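Local coordinates for putative histidinol-phosphate aminotransferase (Burkholderia pseudomallei, PDB 3P1T), which probably transfers the amino group of L-histidinol phosphate to 2-oxoglutarate, using pyridoxal 5'-phosphate, in the biosynthesis of histidine, at residues S85-S90 against K221-F226; N128-V133 against L157-Q162; L141-P144 against Q150-S153. All coordinates share one frame; numbering follows the deposited sequence.

Contact 1: S85-S90 against K221-F226; sequences SAEFSS and KRKQWF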
loop_
_atom_site.group_PDB
_atom_site.type_symbol
_atom_site.label_atom_id
_atom_site.label_comp_id
_atom_site.label_asym_id
_atom_site.label_seq_id
_atom_site.Cartn_x
_atom_site.Cartn_y
_atom_site.Cartn_z
ATOM N N SER A 85 16.839 0.342 1.407
ATOM C CA SER A 85 17.714 -0.624 2.081
ATOM C C SER A 85 17.894 -1.901 1.222
ATOM O O SER A 85 18.986 -2.453 1.226
ATOM C CB SER A 85 17.199 -0.972 3.477
ATOM O OG SER A 85 15.986 -1.706 3.486
ATOM N N ALA A 86 16.873 -2.330 0.456
ATOM C CA ALA A 86 16.970 -3.497 -0.436
ATOM C C ALA A 86 18.030 -3.278 -1.560
ATOM O O ALA A 86 18.567 -4.253 -2.089
ATOM C CB ALA A 86 15.616 -3.806 -1.056
ATOM N N GLU A 87 18.351 -2.016 -1.884
ATOM C CA GLU A 87 19.335 -1.682 -2.916
ATOM C C GLU A 87 20.738 -1.515 -2.333
ATOM O O GLU A 87 21.701 -1.537 -3.098
ATOM C CB GLU A 87 18.928 -0.383 -3.665
ATOM C CG GLU A 87 17.587 -0.453 -4.389
ATOM C CD GLU A 87 17.402 -1.605 -5.359
ATOM O OE1 GLU A 87 18.287 -1.831 -6.219
ATOM O OE2 GLU A 87 16.363 -2.295 -5.247
ATOM N N PHE A 88 20.858 -1.335 -0.995
ATOM C CA PHE A 88 22.133 -1.147 -0.282
ATOM C C PHE A 88 22.250 -2.091 0.922
ATOM O O PHE A 88 22.775 -1.699 1.970
ATOM C CB PHE A 88 22.243 0.322 0.207
ATOM C CG PHE A 88 21.993 1.395 -0.825
ATOM C CD1 PHE A 88 22.716 1.425 -2.017
ATOM C CD2 PHE A 88 21.116 2.436 -0.563
ATOM C CE1 PHE A 88 22.493 2.430 -2.967
ATOM C CE2 PHE A 88 20.918 3.458 -1.497
ATOM C CZ PHE A 88 21.591 3.440 -2.699
ATOM N N SER A 89 21.782 -3.338 0.762
ATOM C CA SER A 89 21.654 -4.351 1.819
ATOM C C SER A 89 22.992 -4.726 2.489
ATOM O O SER A 89 22.964 -5.231 3.621
ATOM C CB SER A 89 20.982 -5.617 1.282
ATOM O OG SER A 89 21.586 -6.079 0.088
ATOM N N SER A 90 24.142 -4.443 1.846
ATOM C CA SER A 90 25.452 -4.760 2.438
ATOM C C SER A 90 25.995 -3.609 3.290
ATOM O O SER A 90 26.929 -3.821 4.066
ATOM C CB SER A 90 26.460 -5.109 1.352
ATOM O OG SER A 90 26.118 -6.353 0.765
ATOM N N LYS A 221 11.277 1.517 -8.561
ATOM C CA LYS A 221 9.934 1.554 -9.177
ATOM C C LYS A 221 9.579 0.202 -9.746
ATOM O O LYS A 221 8.450 -0.253 -9.581
ATOM C CB LYS A 221 9.833 2.626 -10.274
ATOM C CG LYS A 221 9.649 4.032 -9.730
ATOM C CD LYS A 221 9.502 5.036 -10.835
ATOM C CE LYS A 221 9.277 6.411 -10.268
ATOM N NZ LYS A 221 9.136 7.452 -11.322
ATOM N N ARG A 222 10.570 -0.459 -10.360
ATOM C CA ARG A 222 10.486 -1.810 -10.932
ATOM C C ARG A 222 10.105 -2.864 -9.862
ATOM O O ARG A 222 9.459 -3.863 -10.180
ATOM C CB ARG A 222 11.840 -2.194 -11.579
ATOM C CG ARG A 222 11.827 -2.236 -13.096
ATOM C CD ARG A 222 13.185 -2.581 -13.695
ATOM N NE ARG A 222 14.030 -1.398 -13.892
ATOM C CZ ARG A 222 15.297 -1.287 -13.487
ATOM N NH1 ARG A 222 15.888 -2.289 -12.836
ATOM N NH2 ARG A 222 15.977 -0.171 -13.717
ATOM N N LYS A 223 10.487 -2.626 -8.603
ATOM C CA LYS A 223 10.215 -3.582 -7.526
ATOM C C LYS A 223 8.886 -3.271 -6.809
ATOM O O LYS A 223 8.385 -4.135 -6.082
ATOM C CB LYS A 223 11.385 -3.625 -6.512
ATOM C CG LYS A 223 12.617 -4.280 -7.130
ATOM C CD LYS A 223 13.803 -4.337 -6.237
ATOM C CE LYS A 223 14.951 -4.995 -6.951
ATOM N NZ LYS A 223 16.091 -5.240 -6.036
ATOM N N GLN A 224 8.281 -2.103 -7.072
ATOM C CA GLN A 224 7.016 -1.726 -6.440
ATOM C C GLN A 224 5.878 -2.617 -6.915
ATOM O O GLN A 224 5.954 -3.237 -7.982
ATOM C CB GLN A 224 6.669 -0.264 -6.687
ATOM C CG GLN A 224 7.571 0.717 -5.953
ATOM C CD GLN A 224 7.036 2.120 -6.063
ATOM O OE1 GLN A 224 7.091 2.760 -7.129
ATOM N NE2 GLN A 224 6.448 2.601 -4.973
ATOM N N TRP A 225 4.842 -2.714 -6.088
ATOM C CA TRP A 225 3.707 -3.558 -6.378
ATOM C C TRP A 225 2.819 -2.914 -7.399
ATOM O O TRP A 225 2.771 -1.686 -7.489
ATOM C CB TRP A 225 2.926 -3.841 -5.098
ATOM C CG TRP A 225 3.721 -4.512 -4.014
ATOM C CD1 TRP A 225 4.671 -5.477 -4.173
ATOM C CD2 TRP A 225 3.515 -4.380 -2.594
ATOM N NE1 TRP A 225 5.134 -5.890 -2.948
ATOM C CE2 TRP A 225 4.427 -5.248 -1.960
ATOM C CE3 TRP A 225 2.686 -3.560 -1.792
ATOM C CZ2 TRP A 225 4.526 -5.338 -0.567
ATOM C CZ3 TRP A 225 2.763 -3.666 -0.410
ATOM C CH2 TRP A 225 3.683 -4.532 0.188
ATOM N N PHE A 226 2.107 -3.740 -8.174
ATOM C CA PHE A 226 1.155 -3.244 -9.147
ATOM C C PHE A 226 -0.008 -2.554 -8.409
ATOM O O PHE A 226 -0.518 -3.117 -7.430
ATOM C CB PHE A 226 0.659 -4.390 -10.048
ATOM C CG PHE A 226 -0.529 -4.018 -10.904
ATOM C CD1 PHE A 226 -0.395 -3.122 -11.964
ATOM C CD2 PHE A 226 -1.789 -4.522 -10.625
ATOM C CE1 PHE A 226 -1.506 -2.732 -12.715
ATOM C CE2 PHE A 226 -2.890 -4.152 -11.395
ATOM C CZ PHE A 226 -2.742 -3.254 -12.426
#
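E87 and K223 face each other from two backbone settings of different kind: E87 lies in the last part of the segment that belongs to helix 76-87, where F88 N bonds to S85 O, and K223 sits inside a type I turn, K221 to Q224, in the loop that follows helix 214-221. The backbones stay well apart, 10.4 Å from E87 CA to K223 CA, and the side chains span the gap from opposite directions. K223 does so fully stretched, its torsions beyond CG all near 180°. E87 instead folds at chi2 (-54°), which brings its carboxylate round to the lysine. A salt bridge forms, with K223 NZ 3.1 Å from E87 OE2; the other oxygen, E87 OE1, is 4.1 Å from K223 NZ, so the ammonium favours a single oxygen. It arrives on the syn side of OE2, tilted 22° out of the carboxylate plane. E87 also packs on L216 and M220 of helix 214-221, while K223 packs on R83, and its carbonyl oxygen accepts a hydrogen bond from R106 of the second subunit. Because both partners are partly exposed, solvent probably screens the attraction. The chemistry thus implies a modest surface bridge, linking helix 76-87 to a turn whose backbone also takes part in the subunit interface.

Contact 2: N128-V133 against L157-Q162; sequences NDLAQV and LDQLRQ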
loop_
_atom_site.group_PDB
_atom_site.type_symbol
_atom_site.label_atom_id
_atom_site.label_comp_id
_atom_site.label_asym_id
_atom_site.label_seq_id
_atom_site.Cartn_x
_atom_site.Cartn_y
_atom_site.Cartn_z
ATOM N N ASN A 128 31.275 12.815 18.215
ATOM C CA ASN A 128 32.140 11.639 18.310
ATOM C C ASN A 128 31.576 10.498 17.511
ATOM O O ASN A 128 32.342 9.801 16.852
ATOM C CB ASN A 128 32.343 11.202 19.764
ATOM C CG ASN A 128 32.926 12.281 20.638
ATOM O OD1 ASN A 128 34.011 12.817 20.377
ATOM N ND2 ASN A 128 32.193 12.649 21.677
ATOM N N ASP A 129 30.251 10.303 17.563
ATOM C CA ASP A 129 29.567 9.271 16.794
ATOM C C ASP A 129 29.497 9.690 15.313
ATOM O O ASP A 129 29.714 8.864 14.431
ATOM C CB ASP A 129 28.161 9.001 17.365
ATOM C CG ASP A 129 28.118 8.378 18.750
ATOM O OD1 ASP A 129 29.054 7.609 19.090
ATOM O OD2 ASP A 129 27.103 8.575 19.458
ATOM N N LEU A 130 29.248 10.984 15.048
ATOM C CA LEU A 130 29.146 11.556 13.708
ATOM C C LEU A 130 30.476 11.415 12.956
ATOM O O LEU A 130 30.480 11.238 11.743
ATOM C CB LEU A 130 28.731 13.018 13.846
ATOM C CG LEU A 130 28.170 13.733 12.627
ATOM C CD1 LEU A 130 27.053 12.949 11.978
ATOM C CD2 LEU A 130 27.668 15.128 13.009
ATOM N N ALA A 131 31.587 11.398 13.691
ATOM C CA ALA A 131 32.933 11.209 13.153
ATOM C C ALA A 131 33.187 9.749 12.738
ATOM O O ALA A 131 34.152 9.503 12.008
ATOM C CB ALA A 131 33.960 11.624 14.192
ATOM N N GLN A 132 32.344 8.790 13.209
ATOM C CA GLN A 132 32.500 7.364 12.914
ATOM C C GLN A 132 31.785 7.008 11.600
ATOM O O GLN A 132 31.907 5.871 11.132
ATOM C CB GLN A 132 31.992 6.481 14.077
ATOM C CG GLN A 132 32.882 6.541 15.333
ATOM C CD GLN A 132 32.385 5.704 16.494
ATOM O OE1 GLN A 132 32.292 4.467 16.423
ATOM N NE2 GLN A 132 32.157 6.354 17.627
ATOM N N VAL A 133 31.066 7.973 10.989
ATOM C CA VAL A 133 30.368 7.762 9.707
ATOM C C VAL A 133 31.423 7.516 8.620
ATOM O O VAL A 133 32.389 8.282 8.554
ATOM C CB VAL A 133 29.447 8.966 9.369
ATOM C CG1 VAL A 133 28.967 8.924 7.919
ATOM C CG2 VAL A 133 28.268 9.047 10.333
ATOM N N LEU A 157 25.348 18.716 7.989
ATOM C CA LEU A 157 25.017 18.315 6.623
ATOM C C LEU A 157 26.266 18.253 5.738
ATOM O O LEU A 157 26.410 17.308 4.956
ATOM C CB LEU A 157 23.986 19.272 6.011
ATOM C CG LEU A 157 22.534 19.045 6.449
ATOM C CD1 LEU A 157 21.644 20.182 6.021
ATOM C CD2 LEU A 157 21.988 17.742 5.884
ATOM N N ASP A 158 27.180 19.246 5.891
ATOM C CA ASP A 158 28.447 19.339 5.169
ATOM C C ASP A 158 29.314 18.115 5.482
ATOM O O ASP A 158 29.793 17.470 4.549
ATOM C CB ASP A 158 29.168 20.641 5.533
ATOM C CG ASP A 158 30.516 20.847 4.871
ATOM O OD1 ASP A 158 30.620 20.616 3.640
ATOM O OD2 ASP A 158 31.477 21.225 5.587
ATOM N N GLN A 159 29.447 17.756 6.781
ATOM C CA GLN A 159 30.216 16.608 7.250
ATOM C C GLN A 159 29.605 15.303 6.727
ATOM O O GLN A 159 30.351 14.472 6.209
ATOM C CB GLN A 159 30.288 16.596 8.777
ATOM C CG GLN A 159 31.545 15.917 9.324
ATOM C CD GLN A 159 31.556 15.691 10.824
ATOM O OE1 GLN A 159 32.237 14.784 11.317
ATOM N NE2 GLN A 159 30.813 16.482 11.594
ATOM N N LEU A 160 28.261 15.143 6.807
ATOM C CA LEU A 160 27.555 13.946 6.324
ATOM C C LEU A 160 27.758 13.732 4.830
ATOM O O LEU A 160 28.078 12.615 4.416
ATOM C CB LEU A 160 26.056 14.018 6.617
ATOM C CG LEU A 160 25.647 13.865 8.060
ATOM C CD1 LEU A 160 24.288 14.501 8.304
ATOM C CD2 LEU A 160 25.689 12.421 8.487
ATOM N N ARG A 161 27.639 14.811 4.026
ATOM C CA ARG A 161 27.783 14.747 2.570
ATOM C C ARG A 161 29.215 14.356 2.141
ATOM O O ARG A 161 29.366 13.774 1.062
ATOM C CB ARG A 161 27.381 16.071 1.936
ATOM C CG ARG A 161 25.876 16.186 1.866
ATOM C CD ARG A 161 25.361 17.567 1.527
ATOM N NE ARG A 161 23.897 17.539 1.478
ATOM C CZ ARG A 161 23.101 18.559 1.788
ATOM N NH1 ARG A 161 23.616 19.719 2.188
ATOM N NH2 ARG A 161 21.783 18.421 1.720
ATOM N N GLN A 162 30.237 14.633 3.000
ATOM C CA GLN A 162 31.657 14.338 2.765
ATOM C C GLN A 162 32.030 12.936 3.264
ATOM O O GLN A 162 32.832 12.245 2.625
ATOM C CB GLN A 162 32.558 15.387 3.458
ATOM C CG GLN A 162 32.526 16.788 2.824
ATOM C CD GLN A 162 33.419 17.815 3.504
ATOM O OE1 GLN A 162 34.166 17.526 4.450
ATOM N NE2 GLN A 162 33.367 19.053 3.023
#
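L130 and L160 supply the apolar part of this contact. L130 CD1 meets L160 CD2 at 3.8 Å, the two side chains crossing at about a right angle, so that one methyl rather than the whole branch of each does the touching. On L130, CG stands anti to the backbone N (chi1 -163°), which swings the branched end toward helix 154-163. Beneath the pair lies the sheet: L130 also rests on I117 of strand 113-117, and L160 on V139 and L141 of strand 137-142. V133 also points toward the helix, and touches V139 and A164.

The topology explains this layering. In the large α/β domain of fold-type I pyridoxal-phosphate enzymes, helices pack against a mostly parallel seven-stranded sheet. The short helix 127-130 lies on the chain between strands 113-117 and 137-142, while helix 154-163 is the crossover of a beta-alpha-beta unit joining 137-142 to its parallel neighbour 166-170.

A polar side chain in apolar contact makes the second group. Q159 reaches across with its chain extended, and its amide meets L130 obliquely: Q159 NE2 lies 3.7 Å from L130 CD2. The oxygen end lies beside the peptide that joins L130 to A131, with Q159 OE1 4.1 Å from A131 CA. Both are van der Waals contacts.

Hydrogen bonds from outside the segments reach V133 and Q162, and they run in both directions. V133 O accepts from R163 at the end of the longer helix, whereas Q162 O accepts from R135, which leads into strand 137-142.

Contact 3: L141-P144 against Q150-S153; sequences LANP and QALS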
loop_
_atom_site.group_PDB
_atom_site.type_symbol
_atom_site.label_atom_id
_atom_site.label_comp_id
_atom_site.label_asym_id
_atom_site.label_seq_id
_atom_site.Cartn_x
_atom_site.Cartn_y
_atom_site.Cartn_z
ATOM N N LEU A 141 18.520 10.123 8.412
ATOM C CA LEU A 141 18.186 11.094 9.465
ATOM C C LEU A 141 16.935 11.906 9.134
ATOM O O LEU A 141 16.685 12.227 7.971
ATOM C CB LEU A 141 19.353 12.067 9.691
ATOM C CG LEU A 141 20.642 11.485 10.237
ATOM C CD1 LEU A 141 21.794 12.350 9.895
ATOM C CD2 LEU A 141 20.553 11.212 11.728
ATOM N N ALA A 142 16.165 12.266 10.176
ATOM C CA ALA A 142 14.979 13.112 10.038
ATOM C C ALA A 142 15.382 14.566 10.264
ATOM O O ALA A 142 16.068 14.857 11.254
ATOM C CB ALA A 142 13.892 12.678 11.015
ATOM N N ASN A 143 15.024 15.467 9.320
ATOM C CA ASN A 143 15.325 16.903 9.418
ATOM C C ASN A 143 14.068 17.733 9.064
ATOM O O ASN A 143 13.672 17.760 7.898
ATOM C CB ASN A 143 16.509 17.295 8.536
ATOM C CG ASN A 143 16.996 18.711 8.729
ATOM O OD1 ASN A 143 16.971 19.251 9.825
ATOM N ND2 ASN A 143 17.507 19.326 7.673
ATOM N N PRO A 144 13.395 18.396 10.046
ATOM C CA PRO A 144 13.690 18.456 11.501
ATOM C C PRO A 144 13.514 17.090 12.143
ATOM O O PRO A 144 12.799 16.245 11.586
ATOM C CB PRO A 144 12.656 19.467 12.030
ATOM C CG PRO A 144 12.178 20.224 10.822
ATOM C CD PRO A 144 12.211 19.210 9.718
ATOM N N GLN A 150 14.725 19.486 16.459
ATOM C CA GLN A 150 15.969 20.119 16.052
ATOM C C GLN A 150 16.222 19.908 14.583
ATOM O O GLN A 150 15.898 18.845 14.027
ATOM C CB GLN A 150 17.168 19.579 16.866
ATOM C CG GLN A 150 17.092 19.790 18.374
ATOM C CD GLN A 150 16.940 21.231 18.759
ATOM O OE1 GLN A 150 17.809 22.083 18.486
ATOM N NE2 GLN A 150 15.821 21.524 19.410
ATOM N N ALA A 151 16.849 20.921 13.968
ATOM C CA ALA A 151 17.264 20.928 12.571
ATOM C C ALA A 151 18.775 20.696 12.442
ATOM O O ALA A 151 19.546 21.158 13.294
ATOM C CB ALA A 151 16.884 22.243 11.920
ATOM N N LEU A 152 19.192 19.963 11.385
ATOM C CA LEU A 152 20.602 19.694 11.099
ATOM C C LEU A 152 21.312 20.968 10.732
ATOM O O LEU A 152 20.794 21.740 9.918
ATOM C CB LEU A 152 20.758 18.662 9.965
ATOM C CG LEU A 152 20.207 17.277 10.252
ATOM C CD1 LEU A 152 20.206 16.434 9.001
ATOM C CD2 LEU A 152 20.943 16.613 11.397
ATOM N N SER A 153 22.489 21.208 11.335
ATOM C CA SER A 153 23.256 22.424 11.027
ATOM C C SER A 153 23.962 22.300 9.671
ATOM O O SER A 153 24.114 21.191 9.151
ATOM C CB SER A 153 24.283 22.729 12.119
ATOM O OG SER A 153 25.425 21.895 12.023
HETATM O O HOH W 1 17.890 17.081 12.810
HETATM O O HOH W 2 18.532 22.043 8.418
#
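Q150 meets P144 through its backbone: the carbonyl oxygen Q150 O lies 3.4 Å from P144 CA, a CA-H...O contact that is bent at the hydrogen and therefore weak. A water secures the same oxygen better, donating to Q150 O at 2.9 Å and, at a longer 3.3 Å, to A142 O. The side chain of Q150 turns away and bonds through NE2 to S274.

A151 passes close to the amide of N143, with its CA 3.2 Å from N143 OD1. The next peptide N-H, that of L152, points at the same oxygen: L152 N donates to N143 OD1 at 2.8 Å and nearly straight (165° at the hydrogen), though the donor stands above the carbonyl plane, 48° out of it. N143 can present its oxygen here because CG is anti to the backbone N (chi1 -172°). Its other arm, ND2, reaches L152 O through a second water, so N143 grips both polar ends of L152, one directly and one by relay. The leucine side chain lies against N143, with L152 CD1 3.8 Å from N143 CB.

S153 is the N-cap of helix 154-163: its side chain caps a backbone N of the first turn while E156 OE1 accepts from S153 N, a reciprocal pattern consistent with a capping box.

The peptide before P144 is cis, and the seven residues starting at N143 read Asn-Pro-Ser-Asn-Pro-Thr-Gly. This is the loop typical of class I and II aminotransferases, whose second asparagine, in relatives, hydrogen-bonds the phenolic oxygen of pyridoxal phosphate, and probably does so here.

How the contacts relate
From the N terminus, helix 76-87 brings in the first half of contact 1, whose loop is not closed until residues 221-226, after the last strand of the seven-stranded sheet. Inside that span, 128-133 opens contact 2 and 157-162 closes it; inside that again, contact 3 joins 141-144 to 150-153 across a five-residue loop. The three are therefore strictly nested and none cross. Contacts 2 and 3 touch, L160 CD1 lying 3.7 Å from L141 CD1, and together bind strand 137-142, its following loop and the flanking helices. Contact 1 stands apart, its centre about 26 Å from the centres of both, tying helix 76-87 to the loop after helix 214-221.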